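Local coordinates for protein 2-oxoadipate dioxygenase/decarboxylase (Pseudomonas putida, PDB 6W1G) that catalyses the iron(II)-dependent, oxygen-consuming decarboxylation and hydroxylation of 2-oxoadipate to D-2-hydroxyglutarate in D-lysine catabolism, at residues A[311-316]-A[342-347]; A[319-324]-A[334-339]; A[54-59]-A[230-235]; A[43-46]-A[51-54]. All coordinates share one frame; numbering follows the deposited sequence.

Contact 1. Residues A[311-316]-A[342-347]; sequences DKLLDA and AEFPDD
K312 and E343 form the polar half of this contact, a salt bridge between two exposed residues. K312 NZ donates to E343 OE2 at 2.9 Å, meeting the oxygen on its syn side and 16° out of the carboxylate plane. The lysine chain runs out extended and bends in its last two torsions (chi3 88°), bringing the amine to the glutamate; the two side chains cross at about a right angle. The other half is made by L313, whose two methyls divide the work. CD2 lies along the glutamate chain, 3.9 Å from E343 CB and 3.7 Å from the carboxylate carbon E343 CD. CD1 turns to F344, 3.8 Å from F344 N and 3.9 Å from F344 CB, and comes to the ring at its edge. Cutting L313 back to an alanine removes both methyls, which would probably open a gap beside F344 CB and leave the E343 chain freer to swing from K312. F344 itself is buried against L309, I262 and L302. Farther along the loop, D346 takes the backbone N-H groups of R259 and H260, and the loop ends in a classical N-cap, D347 OD1 accepting from Q350 N at the start of helix 348-353.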
loop_
_atom_site.group_PDB
_atom_site.type_symbol
_atom_site.label_atom_id
_atom_site.label_comp_id
_atom_site.label_asym_id
_atom_site.label_seq_id
_atom_site.Cartn_x
_atom_site.Cartn_y
_atom_site.Cartn_z
ATOM N N ASP A 311 1.148 4.740 18.022
ATOM C CA ASP A 311 2.558 5.117 18.071
ATOM C C ASP A 311 3.093 4.971 19.491
ATOM O O ASP A 311 4.230 4.523 19.699
ATOM C CB ASP A 311 2.725 6.550 17.553
ATOM C CG ASP A 311 2.348 6.728 16.059
ATOM O OD1 ASP A 311 2.130 5.723 15.346
ATOM O OD2 ASP A 311 2.277 7.896 15.609
ATOM N N LYS A 312 2.271 5.326 20.489
ATOM C CA LYS A 312 2.717 5.271 21.876
ATOM C C LYS A 312 3.006 3.839 22.304
ATOM O O LYS A 312 4.010 3.559 22.955
ATOM C CB LYS A 312 1.646 5.862 22.790
ATOM C CG LYS A 312 1.981 5.919 24.270
ATOM C CD LYS A 312 0.837 6.553 25.015
ATOM C CE LYS A 312 -0.184 5.510 25.417
ATOM N NZ LYS A 312 -0.380 5.530 26.896
ATOM N N LEU A 313 2.101 2.928 21.962
ATOM C CA LEU A 313 2.265 1.545 22.379
ATOM C C LEU A 313 3.387 0.860 21.613
ATOM O O LEU A 313 4.092 0.003 22.164
ATOM C CB LEU A 313 0.946 0.806 22.224
ATOM C CG LEU A 313 -0.211 1.447 22.997
ATOM C CD1 LEU A 313 -1.498 0.718 22.740
ATOM C CD2 LEU A 313 0.045 1.539 24.514
ATOM N N LEU A 314 3.559 1.203 20.335
ATOM C CA LEU A 314 4.679 0.654 19.579
ATOM C C LEU A 314 6.000 1.154 20.145
ATOM O O LEU A 314 6.939 0.371 20.331
ATOM C CB LEU A 314 4.489 0.985 18.099
ATOM C CG LEU A 314 5.610 0.352 17.276
ATOM C CD1 LEU A 314 5.644 -1.157 17.280
ATOM C CD2 LEU A 314 5.482 0.877 15.842
ATOM N N ASP A 315 6.091 2.453 20.439
ATOM C CA ASP A 315 7.292 2.992 21.081
ATOM C C ASP A 315 7.594 2.295 22.408
ATOM O O ASP A 315 8.752 1.974 22.692
ATOM C CB ASP A 315 7.139 4.500 21.273
ATOM C CG ASP A 315 7.190 5.278 19.963
ATOM O OD1 ASP A 315 6.852 6.479 19.991
ATOM O OD2 ASP A 315 7.559 4.700 18.919
ATOM N N ALA A 316 6.572 2.038 23.223
ATOM C CA ALA A 316 6.800 1.391 24.508
ATOM C C ALA A 316 7.311 -0.028 24.336
ATOM O O ALA A 316 8.161 -0.476 25.114
ATOM C CB ALA A 316 5.522 1.413 25.343
ATOM N N ALA A 342 -2.216 -4.497 24.529
ATOM C CA ALA A 342 -3.443 -4.753 25.284
ATOM C C ALA A 342 -4.218 -3.473 25.586
ATOM O O ALA A 342 -5.439 -3.536 25.771
ATOM C CB ALA A 342 -3.112 -5.480 26.597
ATOM N N GLU A 343 -3.544 -2.328 25.655
ATOM C CA GLU A 343 -4.172 -1.041 25.933
ATOM C C GLU A 343 -4.931 -0.452 24.748
ATOM O O GLU A 343 -5.657 0.534 24.931
ATOM C CB GLU A 343 -3.067 -0.067 26.336
ATOM C CG GLU A 343 -3.504 1.347 26.643
ATOM C CD GLU A 343 -2.384 2.208 27.194
ATOM O OE1 GLU A 343 -1.475 1.668 27.867
ATOM O OE2 GLU A 343 -2.429 3.430 26.941
ATOM N N PHE A 344 -4.789 -1.005 23.562
ATOM C CA PHE A 344 -5.539 -0.520 22.416
ATOM C C PHE A 344 -6.841 -1.308 22.352
ATOM O O PHE A 344 -6.804 -2.521 22.115
ATOM C CB PHE A 344 -4.740 -0.699 21.127
ATOM C CG PHE A 344 -5.196 0.227 20.020
ATOM C CD1 PHE A 344 -6.488 0.142 19.506
ATOM C CD2 PHE A 344 -4.363 1.216 19.530
ATOM C CE1 PHE A 344 -6.926 1.022 18.532
ATOM C CE2 PHE A 344 -4.789 2.100 18.553
ATOM C CZ PHE A 344 -6.071 1.996 18.037
ATOM N N PRO A 345 -8.002 -0.681 22.566
ATOM C CA PRO A 345 -9.251 -1.457 22.618
ATOM C C PRO A 345 -9.412 -2.358 21.408
ATOM O O PRO A 345 -9.172 -1.929 20.276
ATOM C CB PRO A 345 -10.336 -0.381 22.653
ATOM C CG PRO A 345 -9.661 0.757 23.378
ATOM C CD PRO A 345 -8.240 0.749 22.854
ATOM N N ASP A 346 -9.820 -3.612 21.653
ATOM C CA ASP A 346 -9.987 -4.629 20.611
ATOM C C ASP A 346 -11.459 -5.032 20.529
ATOM O O ASP A 346 -11.809 -6.200 20.340
ATOM C CB ASP A 346 -9.058 -5.830 20.820
ATOM C CG ASP A 346 -8.940 -6.704 19.583
ATOM O OD1 ASP A 346 -9.291 -6.238 18.470
ATOM O OD2 ASP A 346 -8.473 -7.866 19.727
ATOM N N ASP A 347 -12.315 -4.056 20.710
ATOM C CA ASP A 347 -13.754 -4.184 20.644
ATOM C C ASP A 347 -14.207 -3.099 19.671
ATOM O O ASP A 347 -13.865 -1.930 19.833
ATOM C CB ASP A 347 -14.303 -3.974 22.049
ATOM C CG ASP A 347 -15.798 -3.955 22.093
ATOM O OD1 ASP A 347 -16.340 -2.886 21.824
ATOM O OD2 ASP A 347 -16.400 -5.012 22.409
#

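Contact 2. Residues A[319-324]-A[334-339]; sequences VALGGA and MALLQA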
loop_
_atom_site.group_PDB
_atom_site.type_symbol
_atom_site.label_atom_id
_atom_site.label_comp_id
_atom_site.label_asym_id
_atom_site.label_seq_id
_atom_site.Cartn_x
_atom_site.Cartn_y
_atom_site.Cartn_z
ATOM N N VAL A 319 11.027 0.291 23.530
ATOM C CA VAL A 319 11.805 0.590 24.730
ATOM C C VAL A 319 12.005 -0.666 25.575
ATOM O O VAL A 319 13.106 -0.930 26.069
ATOM C CB VAL A 319 11.147 1.714 25.543
ATOM C CG1 VAL A 319 11.834 1.849 26.881
ATOM C CG2 VAL A 319 11.214 3.024 24.776
ATOM N N ALA A 320 10.941 -1.450 25.753
ATOM C CA ALA A 320 11.004 -2.635 26.590
ATOM C C ALA A 320 11.885 -3.691 25.976
ATOM O O ALA A 320 12.431 -4.538 26.696
ATOM C CB ALA A 320 9.616 -3.234 26.759
ATOM N N LEU A 321 12.067 -3.624 24.666
ATOM C CA LEU A 321 12.912 -4.579 23.980
ATOM C C LEU A 321 14.367 -4.344 24.317
ATOM O O LEU A 321 15.148 -5.305 24.392
ATOM C CB LEU A 321 12.678 -4.449 22.480
ATOM C CG LEU A 321 13.330 -5.496 21.584
ATOM C CD1 LEU A 321 12.739 -6.863 21.860
ATOM C CD2 LEU A 321 13.173 -5.092 20.126
ATOM N N GLY A 322 14.766 -3.090 24.524
ATOM C CA GLY A 322 16.138 -2.784 24.857
ATOM C C GLY A 322 17.087 -2.775 23.687
ATOM O O GLY A 322 18.304 -2.758 23.897
ATOM N N GLY A 323 16.570 -2.776 22.468
ATOM C CA GLY A 323 17.402 -2.790 21.289
ATOM C C GLY A 323 16.553 -2.614 20.052
ATOM O O GLY A 323 15.471 -2.028 20.129
ATOM N N ALA A 324 17.026 -3.122 18.908
ATOM C CA ALA A 324 16.281 -3.044 17.655
ATOM C C ALA A 324 15.555 -4.355 17.391
ATOM O O ALA A 324 16.168 -5.424 17.520
ATOM C CB ALA A 324 17.242 -2.746 16.505
ATOM N N MET A 334 7.697 -10.203 19.886
ATOM C CA MET A 334 6.281 -10.437 19.644
ATOM C C MET A 334 5.508 -10.541 20.954
ATOM O O MET A 334 4.378 -10.071 21.049
ATOM C CB MET A 334 6.110 -11.645 18.711
ATOM C CG MET A 334 6.702 -11.433 17.298
ATOM S SD MET A 334 6.057 -10.040 16.346
ATOM C CE MET A 334 4.297 -10.380 16.244
ATOM N N ALA A 335 6.128 -11.094 22.008
ATOM C CA ALA A 335 5.486 -11.165 23.316
ATOM C C ALA A 335 5.313 -9.772 23.927
ATOM O O ALA A 335 4.240 -9.442 24.454
ATOM C CB ALA A 335 6.283 -12.088 24.240
ATOM N N LEU A 336 6.341 -8.931 23.841
ATOM C CA LEU A 336 6.248 -7.579 24.377
ATOM C C LEU A 336 5.237 -6.750 23.602
ATOM O O LEU A 336 4.516 -5.920 24.180
ATOM C CB LEU A 336 7.604 -6.906 24.270
ATOM C CG LEU A 336 8.686 -7.389 25.233
ATOM C CD1 LEU A 336 10.006 -6.800 24.812
ATOM C CD2 LEU A 336 8.315 -6.966 26.625
ATOM N N LEU A 337 5.193 -6.933 22.293
ATOM C CA LEU A 337 4.222 -6.218 21.469
ATOM C C LEU A 337 2.803 -6.527 21.902
ATOM O O LEU A 337 1.971 -5.612 22.032
ATOM C CB LEU A 337 4.451 -6.599 20.014
ATOM C CG LEU A 337 3.618 -5.886 18.974
ATOM C CD1 LEU A 337 4.064 -4.452 18.874
ATOM C CD2 LEU A 337 3.727 -6.615 17.641
ATOM N N GLN A 338 2.485 -7.812 22.083
ATOM C CA GLN A 338 1.150 -8.174 22.529
ATOM C C GLN A 338 0.847 -7.558 23.887
ATOM O O GLN A 338 -0.236 -6.990 24.096
ATOM C CB GLN A 338 0.976 -9.692 22.514
ATOM C CG GLN A 338 -0.522 -10.190 22.680
ATOM C CD GLN A 338 -1.661 -9.396 21.942
ATOM O OE1 GLN A 338 -1.949 -9.637 20.758
ATOM N NE2 GLN A 338 -2.334 -8.470 22.666
ATOM N N ALA A 339 1.794 -7.631 24.817
ATOM C CA ALA A 339 1.548 -7.096 26.147
ATOM C C ALA A 339 1.252 -5.604 26.099
ATOM O O ALA A 339 0.304 -5.136 26.732
ATOM C CB ALA A 339 2.741 -7.414 27.042
#
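L336 reaches across to A320 and L321 at the last turn of helix 304-321, and its side chain supplies everything that segment 334-339 brings to the contact. The tight part is around CD1. This methyl sits over the backbone, 3.8 Å from L321 CA and likewise 3.8 Å from A320 O, and it also meets L321 CD1 at 4.0 Å. L336 CG stands anti to the carbonyl carbon (chi1 -72°), and the fork so placed lays CD1 on L321 and CD2 on the methyl of A320, while L321 comes in obliquely and is buried. The looser part belongs to CD2, which touches A320 CB at 4.0 Å on a partly exposed border. No hydrogen bond joins the two segments, which meet through the L336 methyls. Beyond L321 the chain turns out into solvent: G322 leaves the helix with a positive phi of 79°, a value readily adopted by a residue without a side chain, and G323 follows it, also exposed. The contact thus joins the C-terminal end of helix 304-321 to the middle of helix 330-341. R332 of the second helix makes weak hydrogen bonds to the carbonyls of A320 and L321, and L336 also packs on T317, one turn back along the first helix.

Contact 3. Residues A[54-59]-A[230-235]; sequences EALRWT and RTLDID
L56 and L232 carry matching torsions, each with CG anti to its own carbonyl carbon (chi1 -61° and -63°) and the chain extended beyond. The two leucines therefore point at one another and meet tip to tip. L56 CD1 fits against the fork of L232, 3.8 Å from L232 CD1 and 3.9 Å from L232 CD2. The other methyl, L56 CD2, comes obliquely toward the guanidinium of R230, 4.3 Å from R230 NH2. That arginine is stretched out from its backbone, and its buried charge is answered by two carboxylates, with NH1 bridged to E68 and NH2 to E61; the two acids probably fix the orientation of the guanidinium. Around L232 the loop closes on itself: T231 OG1 accepts from D233 N at 3.2 Å in a nearly straight bond (176°), an ST turn. N42 of helix 29-48 also ties the loop down, bonding to T231 OG1, L232 N and R230 O, and D233 then caps helix 234-240 through A236 N. The loop follows directly on strand 226-229, whose H226 binds the metal, and R230 lies in the wider surroundings of the metal site of this glyoxalase-clan enzyme, its side chain about 8 Å from that of H70.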
loop_
_atom_site.group_PDB
_atom_site.type_symbol
_atom_site.label_atom_id
_atom_site.label_comp_id
_atom_site.label_asym_id
_atom_site.label_seq_id
_atom_site.Cartn_x
_atom_site.Cartn_y
_atom_site.Cartn_z
ATOM N N GLU A 54 -19.020 -11.581 6.784
ATOM C CA GLU A 54 -20.035 -10.532 6.785
ATOM C C GLU A 54 -19.408 -9.159 6.657
ATOM O O GLU A 54 -19.920 -8.326 5.920
ATOM C CB GLU A 54 -20.856 -10.613 8.062
ATOM C CG GLU A 54 -22.123 -11.472 7.884
ATOM C CD GLU A 54 -23.061 -10.975 6.755
ATOM O OE1 GLU A 54 -23.787 -9.956 6.945
ATOM O OE2 GLU A 54 -23.061 -11.571 5.654
ATOM N N ALA A 55 -18.324 -8.886 7.388
ATOM C CA ALA A 55 -17.668 -7.595 7.301
ATOM C C ALA A 55 -17.294 -7.274 5.862
ATOM O O ALA A 55 -17.523 -6.157 5.372
ATOM C CB ALA A 55 -16.460 -7.541 8.232
ATOM N N LEU A 56 -16.693 -8.256 5.178
ATOM C CA LEU A 56 -16.256 -8.022 3.816
ATOM C C LEU A 56 -17.423 -7.885 2.851
ATOM O O LEU A 56 -17.316 -7.186 1.827
ATOM C CB LEU A 56 -15.316 -9.155 3.385
ATOM C CG LEU A 56 -14.048 -9.328 4.191
ATOM C CD1 LEU A 56 -13.412 -10.653 3.911
ATOM C CD2 LEU A 56 -13.044 -8.202 3.895
ATOM N N ARG A 57 -18.559 -8.514 3.146
ATOM C CA ARG A 57 -19.756 -8.309 2.348
ATOM C C ARG A 57 -20.327 -6.901 2.542
ATOM O O ARG A 57 -20.596 -6.214 1.562
ATOM C CB ARG A 57 -20.819 -9.353 2.721
ATOM C CG ARG A 57 -22.068 -9.233 1.909
ATOM C CD ARG A 57 -23.224 -10.099 2.373
ATOM N NE ARG A 57 -23.777 -9.721 3.662
ATOM C CZ ARG A 57 -24.622 -8.715 3.861
ATOM N NH1 ARG A 57 -25.033 -7.929 2.859
ATOM N NH2 ARG A 57 -25.055 -8.500 5.083
ATOM N N TRP A 58 -20.452 -6.445 3.792
ATOM C CA TRP A 58 -21.006 -5.118 4.045
ATOM C C TRP A 58 -20.240 -4.073 3.270
ATOM O O TRP A 58 -20.830 -3.146 2.711
ATOM C CB TRP A 58 -20.977 -4.755 5.530
ATOM C CG TRP A 58 -22.061 -5.381 6.324
ATOM C CD1 TRP A 58 -21.947 -6.362 7.246
ATOM C CD2 TRP A 58 -23.463 -5.044 6.283
ATOM N NE1 TRP A 58 -23.179 -6.695 7.795
ATOM C CE2 TRP A 58 -24.117 -5.894 7.193
ATOM C CE3 TRP A 58 -24.214 -4.119 5.560
ATOM C CZ2 TRP A 58 -25.505 -5.833 7.403
ATOM C CZ3 TRP A 58 -25.577 -4.059 5.768
ATOM C CH2 TRP A 58 -26.191 -4.908 6.662
ATOM N N THR A 59 -18.912 -4.127 3.329
ATOM C CA THR A 59 -18.099 -3.048 2.788
ATOM C C THR A 59 -17.808 -3.208 1.308
ATOM O O THR A 59 -17.228 -2.309 0.706
ATOM C CB THR A 59 -16.770 -2.988 3.525
ATOM O OG1 THR A 59 -16.069 -4.191 3.255
ATOM C CG2 THR A 59 -16.926 -2.768 5.021
ATOM N N ARG A 230 -2.867 -9.262 -0.610
ATOM C CA ARG A 230 -3.564 -9.080 0.648
ATOM C C ARG A 230 -4.129 -10.405 1.153
ATOM O O ARG A 230 -4.902 -11.073 0.461
ATOM C CB ARG A 230 -4.716 -8.079 0.495
ATOM C CG ARG A 230 -5.512 -7.900 1.765
ATOM C CD ARG A 230 -6.656 -6.913 1.576
ATOM N NE ARG A 230 -7.468 -6.852 2.761
ATOM C CZ ARG A 230 -8.621 -6.191 2.882
ATOM N NH1 ARG A 230 -9.130 -5.518 1.850
ATOM N NH2 ARG A 230 -9.273 -6.204 4.026
ATOM N N THR A 231 -3.713 -10.789 2.360
ATOM C CA THR A 231 -4.312 -11.923 3.035
ATOM C C THR A 231 -5.210 -11.459 4.164
ATOM O O THR A 231 -4.982 -10.431 4.784
ATOM C CB THR A 231 -3.241 -12.894 3.570
ATOM O OG1 THR A 231 -3.852 -14.055 4.140
ATOM C CG2 THR A 231 -2.346 -12.297 4.617
ATOM N N LEU A 232 -6.202 -12.304 4.466
ATOM C CA LEU A 232 -7.056 -12.085 5.631
ATOM C C LEU A 232 -6.426 -12.575 6.939
ATOM O O LEU A 232 -6.956 -12.310 7.997
ATOM C CB LEU A 232 -8.400 -12.791 5.432
ATOM C CG LEU A 232 -9.213 -12.271 4.255
ATOM C CD1 LEU A 232 -10.516 -13.066 4.121
ATOM C CD2 LEU A 232 -9.494 -10.781 4.356
ATOM N N ASP A 233 -5.305 -13.304 6.909
ATOM C CA ASP A 233 -4.728 -13.822 8.163
ATOM C C ASP A 233 -3.228 -14.039 7.989
ATOM O O ASP A 233 -2.795 -15.078 7.498
ATOM C CB ASP A 233 -5.431 -15.112 8.596
ATOM C CG ASP A 233 -4.980 -15.569 9.963
ATOM O OD1 ASP A 233 -3.930 -15.115 10.469
ATOM O OD2 ASP A 233 -5.672 -16.435 10.570
ATOM N N ILE A 234 -2.437 -13.041 8.386
ATOM C CA ILE A 234 -0.997 -13.138 8.195
ATOM C C ILE A 234 -0.387 -14.181 9.116
ATOM O O ILE A 234 0.654 -14.752 8.797
ATOM C CB ILE A 234 -0.343 -11.752 8.346
ATOM C CG1 ILE A 234 1.047 -11.747 7.702
ATOM C CG2 ILE A 234 -0.229 -11.358 9.792
ATOM C CD1 ILE A 234 1.629 -10.396 7.605
ATOM N N ASP A 235 -1.001 -14.445 10.275
ATOM C CA ASP A 235 -0.438 -15.495 11.117
ATOM C C ASP A 235 -0.561 -16.844 10.432
ATOM O O ASP A 235 0.359 -17.665 10.457
ATOM C CB ASP A 235 -1.175 -15.560 12.449
ATOM C CG ASP A 235 -0.986 -14.318 13.316
ATOM O OD1 ASP A 235 0.105 -13.763 13.327
ATOM O OD2 ASP A 235 -1.938 -13.907 14.001
#

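Contact 4. Residues A[43-46]-A[51-54]; sequences QQVM and EVAE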
loop_
_atom_site.group_PDB
_atom_site.type_symbol
_atom_site.label_atom_id
_atom_site.label_comp_id
_atom_site.label_asym_id
_atom_site.label_seq_id
_atom_site.Cartn_x
_atom_site.Cartn_y
_atom_site.Cartn_z
ATOM N N GLN A 43 -9.764 -18.196 1.710
ATOM C CA GLN A 43 -10.957 -19.023 1.656
ATOM C C GLN A 43 -11.235 -19.677 2.996
ATOM O O GLN A 43 -12.392 -19.770 3.420
ATOM C CB GLN A 43 -10.750 -20.092 0.593
ATOM C CG GLN A 43 -11.032 -19.641 -0.830
ATOM C CD GLN A 43 -11.510 -20.755 -1.763
ATOM O OE1 GLN A 43 -11.525 -21.941 -1.414
ATOM N NE2 GLN A 43 -11.906 -20.363 -2.972
ATOM N N GLN A 44 -10.192 -20.163 3.669
ATOM C CA GLN A 44 -10.359 -20.757 4.990
ATOM C C GLN A 44 -10.912 -19.744 5.982
ATOM O O GLN A 44 -11.808 -20.064 6.759
ATOM C CB GLN A 44 -9.015 -21.286 5.464
ATOM C CG GLN A 44 -8.994 -21.921 6.867
ATOM C CD GLN A 44 -7.686 -22.637 7.162
ATOM O OE1 GLN A 44 -7.679 -23.790 7.611
ATOM N NE2 GLN A 44 -6.569 -21.955 6.925
ATOM N N VAL A 45 -10.389 -18.516 5.986
ATOM C CA VAL A 45 -10.890 -17.531 6.936
ATOM C C VAL A 45 -12.368 -17.275 6.691
ATOM O O VAL A 45 -13.171 -17.226 7.627
ATOM C CB VAL A 45 -10.092 -16.218 6.826
ATOM C CG1 VAL A 45 -10.840 -15.122 7.544
ATOM C CG2 VAL A 45 -8.655 -16.384 7.354
ATOM N N MET A 46 -12.738 -17.096 5.430
ATOM C CA MET A 46 -14.140 -16.764 5.169
ATOM C C MET A 46 -15.056 -17.911 5.560
ATOM O O MET A 46 -16.171 -17.676 6.029
ATOM C CB MET A 46 -14.331 -16.286 3.736
ATOM C CG MET A 46 -13.811 -14.823 3.593
ATOM S SD MET A 46 -13.884 -14.098 1.993
ATOM C CE MET A 46 -12.871 -15.199 1.011
ATOM N N GLU A 51 -18.135 -13.755 10.894
ATOM C CA GLU A 51 -18.121 -12.314 11.116
ATOM C C GLU A 51 -17.199 -11.607 10.138
ATOM O O GLU A 51 -17.496 -10.484 9.722
ATOM C CB GLU A 51 -17.705 -11.986 12.541
ATOM C CG GLU A 51 -18.314 -10.716 13.083
ATOM C CD GLU A 51 -18.179 -10.625 14.597
ATOM O OE1 GLU A 51 -17.030 -10.709 15.061
ATOM O OE2 GLU A 51 -19.193 -10.488 15.318
ATOM N N VAL A 52 -16.075 -12.243 9.772
ATOM C CA VAL A 52 -15.187 -11.694 8.751
ATOM C C VAL A 52 -15.870 -11.704 7.395
ATOM O O VAL A 52 -15.856 -10.710 6.659
ATOM C CB VAL A 52 -13.831 -12.413 8.739
ATOM C CG1 VAL A 52 -13.008 -11.945 7.560
ATOM C CG2 VAL A 52 -13.112 -12.172 10.079
ATOM N N ALA A 53 -16.487 -12.831 7.026
ATOM C CA ALA A 53 -17.222 -12.895 5.775
ATOM C C ALA A 53 -18.276 -11.785 5.700
ATOM O O ALA A 53 -18.426 -11.153 4.663
ATOM C CB ALA A 53 -17.851 -14.272 5.589
ATOM N N GLU A 54 -19.020 -11.581 6.784
ATOM C CA GLU A 54 -20.035 -10.532 6.785
ATOM C C GLU A 54 -19.408 -9.159 6.657
ATOM O O GLU A 54 -19.920 -8.326 5.920
ATOM C CB GLU A 54 -20.856 -10.613 8.062
ATOM C CG GLU A 54 -22.123 -11.472 7.884
ATOM C CD GLU A 54 -23.061 -10.975 6.755
ATOM O OE1 GLU A 54 -23.787 -9.956 6.945
ATOM O OE2 GLU A 54 -23.061 -11.571 5.654
#
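Next to A53, which packs on the turn at M46, E54 forms a short polar bond: E54 OE1 accepts from R57 NH2 through the syn lone pair. R57 NE takes the other oxygen, E54 OE2, and the guanidinium thus holds the carboxylate side-on with two nitrogens, one for each oxygen, both acceptors lying close to its plane. This double grip would fix the rotation of the carboxylate, and it spans one turn of helix 50-59. No hydrogen bond joins the two segments themselves, and the side chains that meet are apolar. V45 and V52 each hold CG1 anti to the backbone N (chi1 165° and 173°), and V45 CG1 touches V52 CG1 at 3.8 Å as the side chains cross at a slant. A53 approaches the backbone instead, its CB 3.8 Å from M46 O and 4.5 Å from M46 CB. The small side chain of A53 is consistent with the close approach, M46 CA and A53 CA being 5.0 Å apart. The contact fills the inside of the sharp bend where helix 29-48 gives way to helix 50-59, and V45 and M46 also pack on L232 in the loop before helix 234-240.

How the contacts relate
The four contacts form two pairs. Contacts 3 and 4 have centres 6 Å apart and share E54 and helix 50-59. M46 knits them together, its SD 4.0 Å from L56 CD1 and its CG 3.8 Å from L232 CD1, while V45 CG2 meets D233 CB at 3.7 Å. Contacts 1 and 2 lie 12 Å apart between centres along helix 304-321 and touch where L314 CD1 meets L337 CD1 at 4.0 Å. Between the pairs nothing touches; contacts 1 and 3 are 22 Å apart between centres. Contact 3 alone approaches the active site, the R230 side chain lying about 11 Å from the nickel ion bound by H70, H226 and E294.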